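Local coordinates for Serine/threonine-protein kinase PknI (Mycobacterium tuberculosis, PDB 5XLM) that phosphorylates serine and threonine residues of proteins as a membrane kinase that slows mycobacterial growth in the infected host, this chain being its extracellular sensor domain, at residues E43-K48 / P59-T64; K48-Y53 / V165-A170; W65-T70 / P180-P185; T133-L138 / E149-V154. One frame throughout, in Å; residues are numbered along the deposited sequence.

Contact 1: E43-K48 / P59-T64; sequences EIQRSK and PPDVNT
An antiparallel pairing of strands 38-51 and 62-72 joins Ile44 to Val62, and beyond it Asp61 binds Ser47. Ile44 and Val62 form a hydrogen-bonded pair: Ile44 N gives to Val62 O at 2.8 Å, and Val62 N gives back to Ile44 O at 3.0 Å. Ile44 O also accepts from Arg46 N, which reaches it from the opposite face of the carbonyl plane. That second bond closes an inverse gamma turn centred on Gln45. The turn ends this strand pairing in the sensor-domain sheet. A short 3-10 segment at Arg46 and Ser47 follows.

Asp61 OD1 accepts from Ser47 OG at 2.6 Å on the syn lone pair and from Ser47 N at 3.0 Å. Chi1 of 61° keeps Ser47 OG close to its own backbone N, and both meet Asp61 OD1. Pro59 CG rests against Ser47 CB at 4.0 Å, just before the cis peptide bond that leads into Pro60.

On the face of Glu43 and Asn63, the two side chains run side by side. Asn63 OD1 lies 3.3 Å from Glu43 CB. Glu43 OE2 is 4.0 Å from Asp61 OD2, a pair of like charges. Gln45 NE2 donates to Glu43 OE1 at 2.9 Å, nearly straight (172°). The bond lies in the Gln45 amide plane but meets OE1 from above the carboxylate plane. This N-H may offset the closeness of the two carboxylates. Lys48 NZ donates to Gln45 OE1.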
loop_
_atom_site.group_PDB
_atom_site.type_symbol
_atom_site.label_atom_id
_atom_site.label_comp_id
_atom_site.label_asym_id
_atom_site.label_seq_id
_atom_site.Cartn_x
_atom_site.Cartn_y
_atom_site.Cartn_z
ATOM N N GLU A 43 -1.371 -7.069 3.581
ATOM C CA GLU A 43 -2.133 -8.210 3.088
ATOM C C GLU A 43 -3.170 -7.703 2.096
ATOM O O GLU A 43 -4.086 -6.963 2.470
ATOM C CB GLU A 43 -2.796 -8.971 4.234
ATOM C CG GLU A 43 -3.526 -10.230 3.783
ATOM C CD GLU A 43 -4.183 -10.974 4.932
ATOM O OE1 GLU A 43 -4.834 -10.321 5.775
ATOM O OE2 GLU A 43 -4.040 -12.212 4.997
ATOM N N ILE A 44 -3.016 -8.090 0.834
ATOM C CA ILE A 44 -4.005 -7.809 -0.199
ATOM C C ILE A 44 -4.956 -8.999 -0.243
ATOM O O ILE A 44 -4.611 -10.061 -0.765
ATOM C CB ILE A 44 -3.343 -7.562 -1.559
ATOM C CG1 ILE A 44 -2.339 -6.415 -1.456
ATOM C CG2 ILE A 44 -4.389 -7.248 -2.615
ATOM C CD1 ILE A 44 -2.965 -5.092 -1.065
ATOM N N GLN A 45 -6.156 -8.824 0.312
ATOM C CA GLN A 45 -7.085 -9.933 0.525
ATOM C C GLN A 45 -7.926 -10.139 -0.732
ATOM O O GLN A 45 -9.093 -9.748 -0.819
ATOM C CB GLN A 45 -7.944 -9.672 1.752
ATOM C CG GLN A 45 -7.127 -9.440 3.009
ATOM C CD GLN A 45 -7.979 -9.036 4.189
ATOM O OE1 GLN A 45 -9.075 -8.501 4.024
ATOM N NE2 GLN A 45 -7.482 -9.295 5.393
ATOM N N ARG A 46 -7.310 -10.793 -1.720
ATOM C CA ARG A 46 -7.958 -11.054 -3.000
ATOM C C ARG A 46 -9.096 -12.062 -2.901
ATOM O O ARG A 46 -9.853 -12.208 -3.866
ATOM C CB ARG A 46 -6.922 -11.530 -4.023
ATOM C CG ARG A 46 -6.248 -10.398 -4.792
ATOM C CD ARG A 46 -5.143 -10.908 -5.708
ATOM N NE ARG A 46 -4.614 -9.843 -6.559
ATOM C CZ ARG A 46 -3.602 -9.048 -6.222
ATOM N NH1 ARG A 46 -3.192 -8.104 -7.059
ATOM N NH2 ARG A 46 -2.999 -9.197 -5.050
ATOM N N SER A 47 -9.246 -12.749 -1.766
ATOM C CA SER A 47 -10.403 -13.614 -1.576
ATOM C C SER A 47 -11.689 -12.824 -1.378
ATOM O O SER A 47 -12.766 -13.429 -1.342
ATOM C CB SER A 47 -10.186 -14.542 -0.382
ATOM O OG SER A 47 -10.019 -13.804 0.817
ATOM N N LYS A 48 -11.600 -11.500 -1.242
ATOM C CA LYS A 48 -12.760 -10.635 -1.063
ATOM C C LYS A 48 -12.883 -9.619 -2.192
ATOM O O LYS A 48 -13.519 -8.574 -2.020
ATOM C CB LYS A 48 -12.684 -9.921 0.286
ATOM C CG LYS A 48 -12.577 -10.850 1.483
ATOM C CD LYS A 48 -11.911 -10.131 2.647
ATOM C CE LYS A 48 -12.197 -10.813 3.973
ATOM N NZ LYS A 48 -11.568 -10.074 5.103
ATOM N N PRO A 59 -9.116 -16.146 -4.424
ATOM C CA PRO A 59 -8.126 -16.519 -3.405
ATOM C C PRO A 59 -6.823 -16.958 -4.049
ATOM O O PRO A 59 -6.794 -17.294 -5.242
ATOM C CB PRO A 59 -8.806 -17.685 -2.664
ATOM C CG PRO A 59 -10.261 -17.540 -2.969
ATOM C CD PRO A 59 -10.311 -17.005 -4.363
ATOM N N PRO A 60 -5.711 -16.971 -3.293
ATOM C CA PRO A 60 -5.621 -16.602 -1.878
ATOM C C PRO A 60 -5.231 -15.145 -1.648
ATOM O O PRO A 60 -4.810 -14.456 -2.580
ATOM C CB PRO A 60 -4.526 -17.529 -1.362
ATOM C CG PRO A 60 -3.589 -17.630 -2.528
ATOM C CD PRO A 60 -4.443 -17.544 -3.780
ATOM N N ASP A 61 -5.377 -14.690 -0.407
ATOM C CA ASP A 61 -4.823 -13.405 -0.014
ATOM C C ASP A 61 -3.303 -13.450 -0.116
ATOM O O ASP A 61 -2.682 -14.506 0.032
ATOM C CB ASP A 61 -5.250 -13.055 1.412
ATOM C CG ASP A 61 -6.744 -13.206 1.628
ATOM O OD1 ASP A 61 -7.501 -13.128 0.637
ATOM O OD2 ASP A 61 -7.161 -13.399 2.789
ATOM N N VAL A 62 -2.699 -12.293 -0.374
ATOM C CA VAL A 62 -1.265 -12.203 -0.628
ATOM C C VAL A 62 -0.650 -11.219 0.357
ATOM O O VAL A 62 -1.067 -10.056 0.424
ATOM C CB VAL A 62 -0.965 -11.781 -2.076
ATOM C CG1 VAL A 62 0.529 -11.585 -2.267
ATOM C CG2 VAL A 62 -1.496 -12.827 -3.049
ATOM N N ASN A 63 0.344 -11.682 1.111
ATOM C CA ASN A 63 1.067 -10.857 2.069
ATOM C C ASN A 63 2.412 -10.438 1.490
ATOM O O ASN A 63 3.106 -11.241 0.858
ATOM C CB ASN A 63 1.291 -11.603 3.386
ATOM C CG ASN A 63 -0.001 -11.927 4.103
ATOM O OD1 ASN A 63 -0.462 -11.162 4.951
ATOM N ND2 ASN A 63 -0.592 -13.067 3.771
ATOM N N THR A 64 2.771 -9.175 1.710
ATOM C CA THR A 64 4.072 -8.640 1.335
ATOM C C THR A 64 4.573 -7.757 2.467
ATOM O O THR A 64 3.792 -7.263 3.285
ATOM C CB THR A 64 4.015 -7.839 0.025
ATOM O OG1 THR A 64 3.010 -6.823 0.126
ATOM C CG2 THR A 64 3.695 -8.750 -1.152
#

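Contact 2: K48-Y53 / V165-A170; sequences KQTYDY and VIRIPA
Arg167 O accepts from both the backbone and the side chain of Thr50. Thr50 N donates at 2.9 Å, and Thr50 OG1 adds a weak bond at 3.4 Å. Arg167 N returns a bond to Thr50 O, which makes the two residues a hydrogen-bonded antiparallel pair of strands 38-51 and 165-174. Past the strand end, Asp52 N donates to Val165 O at 3.1 Å. Asp52 OD1 receives Val165 N from above the carboxylate plane.

The guanidinium of Arg167 lies flat on the Tyr53 ring, with centres 3.9 Å apart and planes at 6°. NH1 sits over the ring centre, and Tyr53 CZ lies toward the rim of the guanidinium. Val165 CG1 covers the opposite face of the guanidinium. A water bridges its edge to the carboxylate, 2.7 Å from Arg167 NH1 and 3.2 Å from Asp52 OD1.

On the other face of the sheet, Ile166 CG1 meets Tyr51 CD1. The aliphatic part of buried Gln49 runs beside Ile168, with Gln49 CG 3.6 Å from Ile166 CG2.

The arginine charge is thus met by a cation-pi stack. Asp52 OD1 stays 5.1 Å from Arg167 NH1 and acts on that charge through the water, which may favour the charged state of both.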
loop_
_atom_site.group_PDB
_atom_site.type_symbol
_atom_site.label_atom_id
_atom_site.label_comp_id
_atom_site.label_asym_id
_atom_site.label_seq_id
_atom_site.Cartn_x
_atom_site.Cartn_y
_atom_site.Cartn_z
ATOM N N LYS A 48 -11.600 -11.500 -1.242
ATOM C CA LYS A 48 -12.760 -10.635 -1.063
ATOM C C LYS A 48 -12.883 -9.619 -2.192
ATOM O O LYS A 48 -13.519 -8.574 -2.020
ATOM C CB LYS A 48 -12.684 -9.921 0.286
ATOM C CG LYS A 48 -12.577 -10.850 1.483
ATOM C CD LYS A 48 -11.911 -10.131 2.647
ATOM C CE LYS A 48 -12.197 -10.813 3.973
ATOM N NZ LYS A 48 -11.568 -10.074 5.103
ATOM N N GLN A 49 -12.280 -9.907 -3.342
ATOM C CA GLN A 49 -12.299 -8.985 -4.468
ATOM C C GLN A 49 -13.715 -8.812 -5.010
ATOM O O GLN A 49 -14.475 -9.777 -5.126
ATOM C CB GLN A 49 -11.371 -9.498 -5.566
ATOM C CG GLN A 49 -11.405 -8.693 -6.840
ATOM C CD GLN A 49 -10.315 -9.105 -7.802
ATOM O OE1 GLN A 49 -9.246 -9.558 -7.389
ATOM N NE2 GLN A 49 -10.578 -8.957 -9.094
ATOM N N THR A 50 -14.064 -7.569 -5.343
ATOM C CA THR A 50 -15.380 -7.233 -5.868
ATOM C C THR A 50 -15.255 -6.559 -7.229
ATOM O O THR A 50 -14.250 -5.909 -7.531
ATOM C CB THR A 50 -16.150 -6.309 -4.912
ATOM O OG1 THR A 50 -15.461 -5.057 -4.796
ATOM C CG2 THR A 50 -16.278 -6.944 -3.536
ATOM N N TYR A 51 -16.296 -6.720 -8.044
ATOM C CA TYR A 51 -16.401 -6.104 -9.367
ATOM C C TYR A 51 -17.670 -5.258 -9.365
ATOM O O TYR A 51 -18.773 -5.788 -9.538
ATOM C CB TYR A 51 -16.430 -7.170 -10.462
ATOM C CG TYR A 51 -16.375 -6.636 -11.878
ATOM C CD1 TYR A 51 -15.159 -6.451 -12.523
ATOM C CD2 TYR A 51 -17.539 -6.336 -12.576
ATOM C CE1 TYR A 51 -15.101 -5.972 -13.820
ATOM C CE2 TYR A 51 -17.491 -5.855 -13.875
ATOM C CZ TYR A 51 -16.269 -5.679 -14.492
ATOM O OH TYR A 51 -16.212 -5.199 -15.782
ATOM N N ASP A 52 -17.511 -3.946 -9.171
ATOM C CA ASP A 52 -18.637 -3.031 -8.957
ATOM C C ASP A 52 -19.493 -3.492 -7.776
ATOM O O ASP A 52 -20.704 -3.689 -7.893
ATOM C CB ASP A 52 -19.481 -2.874 -10.225
ATOM C CG ASP A 52 -18.850 -1.934 -11.236
ATOM O OD1 ASP A 52 -18.161 -0.980 -10.817
ATOM O OD2 ASP A 52 -19.051 -2.145 -12.449
ATOM N N TYR A 53 -18.831 -3.685 -6.631
ATOM C CA TYR A 53 -19.445 -4.087 -5.365
ATOM C C TYR A 53 -19.990 -5.513 -5.389
ATOM O O TYR A 53 -20.380 -6.042 -4.343
ATOM C CB TYR A 53 -20.559 -3.114 -4.963
ATOM C CG TYR A 53 -20.086 -1.699 -4.703
ATOM C CD1 TYR A 53 -19.185 -1.423 -3.683
ATOM C CD2 TYR A 53 -20.555 -0.639 -5.467
ATOM C CE1 TYR A 53 -18.755 -0.131 -3.439
ATOM C CE2 TYR A 53 -20.132 0.656 -5.231
ATOM C CZ TYR A 53 -19.232 0.905 -4.216
ATOM O OH TYR A 53 -18.810 2.193 -3.978
ATOM N N VAL A 165 -14.998 -0.875 -11.416
ATOM C CA VAL A 165 -14.102 -0.559 -10.308
ATOM C C VAL A 165 -13.897 -1.832 -9.498
ATOM O O VAL A 165 -14.841 -2.336 -8.876
ATOM C CB VAL A 165 -14.648 0.564 -9.418
ATOM C CG1 VAL A 165 -13.708 0.813 -8.248
ATOM C CG2 VAL A 165 -14.845 1.835 -10.226
ATOM N N ILE A 166 -12.671 -2.345 -9.495
ATOM C CA ILE A 166 -12.324 -3.536 -8.728
ATOM C C ILE A 166 -11.789 -3.105 -7.369
ATOM O O ILE A 166 -10.858 -2.295 -7.285
ATOM C CB ILE A 166 -11.290 -4.391 -9.478
ATOM C CG1 ILE A 166 -11.783 -4.706 -10.890
ATOM C CG2 ILE A 166 -11.008 -5.667 -8.709
ATOM C CD1 ILE A 166 -10.821 -5.551 -11.695
ATOM N N ARG A 167 -12.371 -3.649 -6.305
ATOM C CA ARG A 167 -11.990 -3.319 -4.939
ATOM C C ARG A 167 -11.514 -4.578 -4.231
ATOM O O ARG A 167 -12.193 -5.609 -4.265
ATOM C CB ARG A 167 -13.156 -2.685 -4.177
ATOM C CG ARG A 167 -13.579 -1.333 -4.725
ATOM C CD ARG A 167 -14.740 -0.749 -3.938
ATOM N NE ARG A 167 -15.198 0.516 -4.501
ATOM C CZ ARG A 167 -16.088 0.614 -5.483
ATOM N NH1 ARG A 167 -16.616 -0.480 -6.014
ATOM N NH2 ARG A 167 -16.451 1.804 -5.939
ATOM N N ILE A 168 -10.346 -4.488 -3.596
ATOM C CA ILE A 168 -9.753 -5.604 -2.873
ATOM C C ILE A 168 -9.405 -5.111 -1.474
ATOM O O ILE A 168 -8.575 -4.210 -1.328
ATOM C CB ILE A 168 -8.500 -6.155 -3.572
ATOM C CG1 ILE A 168 -8.782 -6.408 -5.054
ATOM C CG2 ILE A 168 -8.037 -7.432 -2.897
ATOM C CD1 ILE A 168 -7.568 -6.260 -5.946
ATOM N N PRO A 169 -10.013 -5.654 -0.417
ATOM C CA PRO A 169 -9.671 -5.205 0.939
ATOM C C PRO A 169 -8.198 -5.422 1.246
ATOM O O PRO A 169 -7.554 -6.329 0.712
ATOM C CB PRO A 169 -10.565 -6.071 1.833
ATOM C CG PRO A 169 -11.723 -6.432 0.955
ATOM C CD PRO A 169 -11.138 -6.603 -0.418
ATOM N N ALA A 170 -7.661 -4.564 2.113
ATOM C CA ALA A 170 -6.245 -4.588 2.451
ATOM C C ALA A 170 -6.060 -4.283 3.929
ATOM O O ALA A 170 -6.797 -3.479 4.505
ATOM C CB ALA A 170 -5.450 -3.581 1.609
HETATM O O HOH W 1 -18.154 0.554 -7.968
#

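Contact 3: W65-T70 / P180-P185; sequences WWAFRT and PAVTVP
Val184 packs its two methyl groups against strand 62-72, between Ala67 and the side chain of Arg69. Its CG1 stands anti to the backbone N (chi1 -166°), and this methyl comes 3.3 Å from Ala67 O. CG1 meets the carbonyl oxygen, while CG2 meets both it and the methyl, with Val184 CG2 3.6 Å from Ala67 CB. Val182 adds a looser touch: its CG1 is 4.0 Å from Ala67 CB. That residue is poorly ordered, so the detail is less certain.

Arg69 has CG set at chi1 88°, and its chain bends at chi3 (-78°), which places NE. The side chains of Arg69 and Val184 pass one another running opposite ways. Arg69 CD lies 3.6 Å from Val184 CG1 and 3.2 Å from Val184 O, and the same Arg69 CD is 3.4 Å from Pro185 O. Val184 CB meets the guanidinium at its edge, in plane, with Arg69 NH1 3.5 Å away. Val184 O lies over a face of the guanidinium. Its approach to NH1 is close, but the angle is poor for a hydrogen bond. Apolar packing of Ala67 and Val184 thus stands beside a polar crowding of Arg69 on Val184 O and Pro185 O.

Segment 180-185 has no regular structure and follows strand 165-174. It packs against strand 62-72, which is flanked in the sheet by strands 38-51 and 77-83. The Phe68 side chain leaves on the other side of the strand, where its ring meets Tyr40 edge-to-face and touches Phe100. Arg69 also touches Asp37 and Pro187, and Pro185 reaches Pro99 beside strand 100-105.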
loop_
_atom_site.group_PDB
_atom_site.type_symbol
_atom_site.label_atom_id
_atom_site.label_comp_id
_atom_site.label_asym_id
_atom_site.label_seq_id
_atom_site.Cartn_x
_atom_site.Cartn_y
_atom_site.Cartn_z
ATOM N N TRP A 65 5.887 -7.559 2.513
ATOM C CA TRP A 65 6.517 -6.797 3.581
ATOM C C TRP A 65 7.216 -5.572 3.016
ATOM O O TRP A 65 7.848 -5.632 1.956
ATOM C CB TRP A 65 7.500 -7.665 4.369
ATOM C CG TRP A 65 6.801 -8.550 5.351
ATOM C CD1 TRP A 65 6.628 -8.317 6.685
ATOM C CD2 TRP A 65 6.152 -9.795 5.072
ATOM N NE1 TRP A 65 5.924 -9.348 7.257
ATOM C CE2 TRP A 65 5.617 -10.267 6.287
ATOM C CE3 TRP A 65 5.977 -10.560 3.915
ATOM C CZ2 TRP A 65 4.922 -11.470 6.379
ATOM C CZ3 TRP A 65 5.283 -11.756 4.008
ATOM C CH2 TRP A 65 4.764 -12.198 5.231
ATOM N N TRP A 66 7.097 -4.459 3.738
ATOM C CA TRP A 66 7.571 -3.167 3.270
ATOM C C TRP A 66 8.253 -2.429 4.412
ATOM O O TRP A 66 7.904 -2.602 5.582
ATOM C CB TRP A 66 6.416 -2.322 2.714
ATOM C CG TRP A 66 5.661 -2.991 1.604
ATOM C CD1 TRP A 66 4.703 -3.957 1.728
ATOM C CD2 TRP A 66 5.799 -2.740 0.202
ATOM N NE1 TRP A 66 4.240 -4.326 0.489
ATOM C CE2 TRP A 66 4.895 -3.592 -0.466
ATOM C CE3 TRP A 66 6.597 -1.876 -0.553
ATOM C CZ2 TRP A 66 4.771 -3.607 -1.853
ATOM C CZ3 TRP A 66 6.471 -1.892 -1.932
ATOM C CH2 TRP A 66 5.565 -2.752 -2.567
ATOM N N ALA A 67 9.232 -1.604 4.057
ATOM C CA ALA A 67 9.906 -0.722 5.001
ATOM C C ALA A 67 9.396 0.693 4.759
ATOM O O ALA A 67 9.680 1.293 3.717
ATOM C CB ALA A 67 11.422 -0.809 4.840
ATOM N N PHE A 68 8.631 1.215 5.711
ATOM C CA PHE A 68 8.002 2.523 5.596
ATOM C C PHE A 68 8.827 3.582 6.316
ATOM O O PHE A 68 9.370 3.335 7.397
ATOM C CB PHE A 68 6.585 2.503 6.177
ATOM C CG PHE A 68 5.516 2.128 5.190
ATOM C CD1 PHE A 68 4.718 3.102 4.611
ATOM C CD2 PHE A 68 5.296 0.801 4.853
ATOM C CE1 PHE A 68 3.726 2.762 3.709
ATOM C CE2 PHE A 68 4.305 0.456 3.949
ATOM C CZ PHE A 68 3.520 1.438 3.378
ATOM N N ARG A 69 8.911 4.766 5.712
ATOM C CA ARG A 69 9.439 5.947 6.378
ATOM C C ARG A 69 8.564 7.135 5.999
ATOM O O ARG A 69 8.066 7.217 4.871
ATOM C CB ARG A 69 10.912 6.198 6.012
ATOM C CG ARG A 69 11.120 7.037 4.772
ATOM C CD ARG A 69 12.539 6.945 4.234
ATOM N NE ARG A 69 13.504 7.749 4.981
ATOM C CZ ARG A 69 14.633 7.272 5.495
ATOM N NH1 ARG A 69 14.949 5.993 5.340
ATOM N NH2 ARG A 69 15.453 8.077 6.156
ATOM N N THR A 70 8.359 8.042 6.950
ATOM C CA THR A 70 7.440 9.158 6.779
ATOM C C THR A 70 8.152 10.468 7.081
ATOM O O THR A 70 8.934 10.555 8.031
ATOM C CB THR A 70 6.209 9.004 7.688
ATOM O OG1 THR A 70 5.481 7.826 7.315
ATOM C CG2 THR A 70 5.290 10.212 7.575
ATOM N N PRO A 180 17.615 -2.398 9.802
ATOM C CA PRO A 180 18.775 -1.487 9.778
ATOM C C PRO A 180 19.688 -1.677 8.577
ATOM O O PRO A 180 20.570 -0.840 8.357
ATOM C CB PRO A 180 19.506 -1.816 11.087
ATOM C CG PRO A 180 18.466 -2.456 11.959
ATOM C CD PRO A 180 17.578 -3.216 11.026
ATOM N N ALA A 181 19.501 -2.739 7.794
ATOM C CA ALA A 181 20.307 -2.935 6.598
ATOM C C ALA A 181 19.746 -2.188 5.396
ATOM O O ALA A 181 20.516 -1.733 4.543
ATOM C CB ALA A 181 20.427 -4.426 6.281
ATOM N N VAL A 182 18.426 -2.039 5.310
ATOM C CA VAL A 182 17.807 -1.462 4.121
ATOM C C VAL A 182 17.820 0.058 4.215
ATOM O O VAL A 182 17.799 0.642 5.305
ATOM C CB VAL A 182 16.374 -2.006 3.929
ATOM C CG1 VAL A 182 15.404 -1.351 4.908
ATOM C CG2 VAL A 182 15.911 -1.813 2.490
ATOM N N THR A 183 17.879 0.708 3.054
ATOM C CA THR A 183 17.796 2.162 2.950
ATOM C C THR A 183 16.471 2.506 2.283
ATOM O O THR A 183 16.275 2.225 1.095
ATOM C CB THR A 183 18.971 2.737 2.158
ATOM O OG1 THR A 183 18.818 2.424 0.768
ATOM C CG2 THR A 183 20.291 2.164 2.656
ATOM N N VAL A 184 15.560 3.106 3.044
ATOM C CA VAL A 184 14.287 3.552 2.488
ATOM C C VAL A 184 14.490 4.958 1.937
ATOM O O VAL A 184 15.024 5.824 2.646
ATOM C CB VAL A 184 13.166 3.516 3.538
ATOM C CG1 VAL A 184 11.803 3.655 2.868
ATOM C CG2 VAL A 184 13.240 2.240 4.356
ATOM N N PRO A 185 14.107 5.230 0.690
ATOM C CA PRO A 185 14.289 6.581 0.138
ATOM C C PRO A 185 13.394 7.581 0.856
ATOM O O PRO A 185 12.174 7.418 0.900
ATOM C CB PRO A 185 13.895 6.420 -1.335
ATOM C CG PRO A 185 12.992 5.230 -1.354
ATOM C CD PRO A 185 13.514 4.306 -0.292
#

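Contact 4: T133-L138 / E149-V154; sequences TQLLAL and EMVVTV
Thr133 and Thr153 exchange two backbone hydrogen bonds, N to O in each direction, both 2.9 Å. Leu135 and Val151 do the same: Val151 N reaches Leu135 O at 2.9 Å. Ala137 and Glu149 form the third such pair. Between them stand the non-hydrogen-bonded pairs Gln134 with Val152 and Leu136 with Met150, and there CA-H groups approach the carbonyls. One of these is Gln134 CA, 3.3 Å from Val151 O.

The side chains alternate between the two faces. On the face of Gln134 and Val152 they run side by side, with Gln134 CG 3.7 Å from Val152 CG1. The Gln134 chain is extended beyond CG, and its OE1 comes 3.2 Å from Met150 CE. Gln134 NE2 makes a weak hydrogen bond to Thr132 OG1. Leu136 CD1 rests on Glu149 O at 3.6 Å. The segments belong to a beta hairpin, strands 131-140 and 146-154, running antiparallel at 168°.

On the other face, chi1 of 54° brings Leu135 CG near Val151 O. Leu135 CD1 meets Val151 CB at 3.9 Å. Thr133 and Thr153 also lie side by side there. A water is hydrogen-bonded to Thr133 O and to Thr153 OG1, so it spans the two strands.

The next shell comes from the neighbouring strands. Strand 108-117 flanks the first segment, and Leu136 N is hydrogen-bonded to Ser111 OG. Strand 165-174 flanks the second, where Val151 touches Val165. Glu149 forms a salt bridge with Arg139, and its side chain also packs on Arg167.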
loop_
_atom_site.group_PDB
_atom_site.type_symbol
_atom_site.label_atom_id
_atom_site.label_comp_id
_atom_site.label_asym_id
_atom_site.label_seq_id
_atom_site.Cartn_x
_atom_site.Cartn_y
_atom_site.Cartn_z
ATOM N N THR A 133 -6.266 2.263 -13.588
ATOM C CA THR A 133 -5.620 3.028 -12.530
ATOM C C THR A 133 -5.732 2.240 -11.234
ATOM O O THR A 133 -6.833 1.833 -10.845
ATOM C CB THR A 133 -6.249 4.413 -12.360
ATOM O OG1 THR A 133 -7.600 4.276 -11.901
ATOM C CG2 THR A 133 -6.233 5.177 -13.674
ATOM N N GLN A 134 -4.599 2.014 -10.581
ATOM C CA GLN A 134 -4.548 1.235 -9.353
ATOM C C GLN A 134 -3.920 2.065 -8.246
ATOM O O GLN A 134 -2.894 2.722 -8.452
ATOM C CB GLN A 134 -3.764 -0.064 -9.556
ATOM C CG GLN A 134 -4.234 -0.865 -10.755
ATOM C CD GLN A 134 -3.663 -2.269 -10.787
ATOM O OE1 GLN A 134 -2.881 -2.654 -9.917
ATOM N NE2 GLN A 134 -4.055 -3.044 -11.794
ATOM N N LEU A 135 -4.549 2.043 -7.074
ATOM C CA LEU A 135 -4.034 2.764 -5.921
ATOM C C LEU A 135 -4.351 1.977 -4.661
ATOM O O LEU A 135 -5.245 1.126 -4.644
ATOM C CB LEU A 135 -4.613 4.186 -5.835
ATOM C CG LEU A 135 -6.130 4.405 -5.843
ATOM C CD1 LEU A 135 -6.762 4.184 -4.472
ATOM C CD2 LEU A 135 -6.446 5.803 -6.352
ATOM N N LEU A 136 -3.610 2.281 -3.602
ATOM C CA LEU A 136 -3.821 1.691 -2.288
ATOM C C LEU A 136 -4.278 2.775 -1.323
ATOM O O LEU A 136 -3.658 3.840 -1.237
ATOM C CB LEU A 136 -2.544 1.027 -1.771
ATOM C CG LEU A 136 -2.661 0.333 -0.413
ATOM C CD1 LEU A 136 -3.704 -0.772 -0.469
ATOM C CD2 LEU A 136 -1.316 -0.217 0.035
ATOM N N ALA A 137 -5.365 2.507 -0.609
ATOM C CA ALA A 137 -5.846 3.386 0.446
ATOM C C ALA A 137 -5.745 2.641 1.766
ATOM O O ALA A 137 -6.179 1.490 1.865
ATOM C CB ALA A 137 -7.288 3.834 0.192
ATOM N N LEU A 138 -5.155 3.288 2.768
ATOM C CA LEU A 138 -4.987 2.700 4.091
ATOM C C LEU A 138 -5.480 3.690 5.133
ATOM O O LEU A 138 -4.953 4.804 5.233
ATOM C CB LEU A 138 -3.527 2.324 4.353
ATOM C CG LEU A 138 -2.970 1.173 3.517
ATOM C CD1 LEU A 138 -1.513 0.936 3.861
ATOM C CD2 LEU A 138 -3.791 -0.091 3.733
ATOM N N GLU A 149 -8.115 -0.596 1.223
ATOM C CA GLU A 149 -8.481 -1.367 0.047
ATOM C C GLU A 149 -7.615 -0.943 -1.125
ATOM O O GLU A 149 -7.120 0.187 -1.176
ATOM C CB GLU A 149 -9.963 -1.187 -0.303
ATOM C CG GLU A 149 -10.344 0.253 -0.580
ATOM C CD GLU A 149 -11.839 0.451 -0.731
ATOM O OE1 GLU A 149 -12.518 -0.459 -1.252
ATOM O OE2 GLU A 149 -12.334 1.523 -0.320
ATOM N N MET A 150 -7.433 -1.870 -2.060
ATOM C CA MET A 150 -6.810 -1.577 -3.340
ATOM C C MET A 150 -7.912 -1.334 -4.364
ATOM O O MET A 150 -8.833 -2.147 -4.496
ATOM C CB MET A 150 -5.904 -2.730 -3.769
ATOM C CG MET A 150 -5.057 -2.467 -5.003
ATOM S SD MET A 150 -3.830 -3.771 -5.228
ATOM C CE MET A 150 -3.617 -3.757 -7.007
ATOM N N VAL A 151 -7.829 -0.208 -5.067
ATOM C CA VAL A 151 -8.875 0.225 -5.986
ATOM C C VAL A 151 -8.310 0.198 -7.398
ATOM O O VAL A 151 -7.322 0.884 -7.693
ATOM C CB VAL A 151 -9.404 1.624 -5.631
ATOM C CG1 VAL A 151 -10.494 2.039 -6.604
ATOM C CG2 VAL A 151 -9.924 1.648 -4.200
ATOM N N VAL A 152 -8.939 -0.586 -8.268
ATOM C CA VAL A 152 -8.514 -0.742 -9.653
ATOM C C VAL A 152 -9.666 -0.293 -10.542
ATOM O O VAL A 152 -10.680 -0.995 -10.657
ATOM C CB VAL A 152 -8.106 -2.186 -9.968
ATOM C CG1 VAL A 152 -7.543 -2.280 -11.376
ATOM C CG2 VAL A 152 -7.099 -2.689 -8.943
ATOM N N THR A 153 -9.514 0.869 -11.172
ATOM C CA THR A 153 -10.531 1.426 -12.054
ATOM C C THR A 153 -10.140 1.176 -13.505
ATOM O O THR A 153 -9.040 1.546 -13.927
ATOM C CB THR A 153 -10.707 2.925 -11.802
ATOM O OG1 THR A 153 -10.856 3.158 -10.396
ATOM C CG2 THR A 153 -11.942 3.441 -12.521
ATOM N N VAL A 154 -11.047 0.562 -14.265
ATOM C CA VAL A 154 -10.770 0.124 -15.629
ATOM C C VAL A 154 -11.097 1.242 -16.611
ATOM O O VAL A 154 -12.110 1.937 -16.471
ATOM C CB VAL A 154 -11.567 -1.152 -15.961
ATOM C CG1 VAL A 154 -11.259 -1.613 -17.371
ATOM C CG2 VAL A 154 -11.257 -2.249 -14.953
HETATM O O HOH W 2 -8.434 3.139 -8.909
#

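From the N terminus, strand 38-51 comes first and serves two contacts. Contact 1 closes a short loop, pairing 43-48 with 59-64 only eleven residues on. Contact 2 starts at Lys48, which it shares with contact 1, and spans over a hundred residues to 165-170, so the two cross. They also touch where Gln45 meets Pro169. Contact 3 begins where contact 1 ends, on strand 62-72, and ties it to the tail at 180-185; it crosses contact 2. Contact 4 is a local hairpin nested inside the loops closed by contacts 2 and 3. Contacts 2 and 4 touch through neighbouring strands 146-154 and 165-174. All four reach one antiparallel sheet.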